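PbaA (Pyrococcus furiosus, PDB 5Y9N) belongs to the PAC2 family as an archaeal homolog of proteasome-assembly chaperones and probably assists protein-complex assembly, although the structure alone does not show its partners. Local coordinates at the interface of chains A and B. Numbering follows the deposited sequence. Chains: chain A/B, PbaA.

The interface of chains A and B. Residues chain A 51, 61, 68-70; chain B 165.
The backbone carbonyl oxygen of A:Pro68 meets the six-membered rim of B:Trp165, with O 3.4 Å from CZ3. This is a packing contact with ring carbons, and the oxygen is raised from the indole plane towards A:Pro70. Both chains are PbaA, a PAC2-family protein, and the deposited assembly holds five copies. The contact brings different surfaces of the two copies together, and it may help to join neighbours in that assembly. B:Trp165 lies on helix 158-169 and has 101 Å² of its surface hidden by chain A. Its CG is anti to the backbone N (chi1 170°), which sends the indole out from the helix among the chain A residues. A:Pro70 follows strand 67-69 and lies over one indole face. Its CG stands above the six-membered ring, 3.8 Å from the centroid, in a CH-pi contact. CG of A:Pro70 is shifted towards the rim and lies 3.5 Å from CZ2 of B:Trp165. CD of A:Pro70 lies 3.7 Å from CH2 of B:Trp165, so the pyrrolidine covers the benzo part of the indole. A:Tyr51, on strand 47-53, meets the indole at its edge. The two ring systems are nearly perpendicular, with planes at 87°, and the tryptophan edge points at the tyrosine face. CZ2 of B:Trp165 is 3.8 Å from CE1 of A:Tyr51, and the indole NE1 lies near CE2 of A:Tyr51. With chi1 at 64°, CG of A:Tyr51 sits between its own backbone N and carbonyl carbon, and the ring turns a face to the indole edge. At the base of the tryptophan side chain, OG of A:Ser61 packs 3.3 Å from CB of B:Trp165. This hydroxyl is on the same side of the indole plane as A:Pro70. With an alanine in place of B:Trp165, the A:Pro70 ring and the A:Tyr51 face would probably lose their aromatic partner, leaving a gap between the chains.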
loop_
_atom_site.group_PDB
_atom_site.type_symbol
_atom_site.label_atom_id
_atom_site.label_comp_id
_atom_site.label_asym_id
_atom_site.label_seq_id
_atom_site.Cartn_x
_atom_site.Cartn_y
_atom_site.Cartn_z
ATOM N N TYR A 51 26.506 -4.694 14.726
ATOM C CA TYR A 51 25.541 -4.236 13.752
ATOM C C TYR A 51 24.126 -4.671 14.062
ATOM O O TYR A 51 23.901 -5.516 14.912
ATOM C CB TYR A 51 25.955 -4.716 12.348
ATOM C CG TYR A 51 25.954 -6.209 12.169
ATOM C CD1 TYR A 51 27.008 -6.988 12.631
ATOM C CD2 TYR A 51 24.915 -6.846 11.519
ATOM C CE1 TYR A 51 27.012 -8.362 12.477
ATOM C CE2 TYR A 51 24.908 -8.230 11.346
ATOM C CZ TYR A 51 25.959 -8.981 11.827
ATOM O OH TYR A 51 25.946 -10.351 11.650
ATOM N N SER A 61 25.489 -3.808 1.070
ATOM C CA SER A 61 26.713 -3.551 1.805
ATOM C C SER A 61 27.184 -2.178 1.444
ATOM O O SER A 61 27.174 -1.791 0.276
ATOM C CB SER A 61 27.809 -4.539 1.442
ATOM O OG SER A 61 27.605 -5.786 2.098
ATOM N N PRO A 68 33.494 -4.381 3.307
ATOM C CA PRO A 68 32.041 -4.444 3.385
ATOM C C PRO A 68 31.558 -4.206 4.796
ATOM O O PRO A 68 32.059 -4.847 5.704
ATOM C CB PRO A 68 31.722 -5.889 2.973
ATOM C CG PRO A 68 32.883 -6.331 2.179
ATOM C CD PRO A 68 34.066 -5.628 2.769
ATOM N N THR A 69 30.623 -3.273 4.979
ATOM C CA THR A 69 29.984 -3.078 6.283
ATOM C C THR A 69 28.457 -2.985 6.111
ATOM O O THR A 69 27.997 -2.547 5.063
ATOM C CB THR A 69 30.519 -1.824 7.020
ATOM O OG1 THR A 69 29.790 -0.667 6.626
ATOM C CG2 THR A 69 31.983 -1.579 6.675
ATOM N N PRO A 70 27.668 -3.397 7.123
ATOM C CA PRO A 70 26.226 -3.232 7.037
ATOM C C PRO A 70 25.785 -1.803 7.203
ATOM O O PRO A 70 26.513 -0.992 7.750
ATOM C CB PRO A 70 25.683 -4.040 8.219
ATOM C CG PRO A 70 26.825 -4.772 8.776
ATOM C CD PRO A 70 28.043 -3.986 8.409
ATOM N N TRP B 165 28.391 -9.575 2.192
ATOM C CA TRP B 165 28.473 -9.471 3.640
ATOM C C TRP B 165 28.190 -10.811 4.324
ATOM O O TRP B 165 28.996 -11.276 5.119
ATOM C CB TRP B 165 27.508 -8.396 4.146
ATOM C CG TRP B 165 27.374 -8.390 5.606
ATOM C CD1 TRP B 165 26.310 -8.828 6.337
ATOM C CD2 TRP B 165 28.361 -7.957 6.535
ATOM N NE1 TRP B 165 26.561 -8.661 7.680
ATOM C CE2 TRP B 165 27.828 -8.151 7.830
ATOM C CE3 TRP B 165 29.649 -7.421 6.403
ATOM C CZ2 TRP B 165 28.531 -7.814 8.986
ATOM C CZ3 TRP B 165 30.360 -7.085 7.548
ATOM C CH2 TRP B 165 29.792 -7.267 8.829
#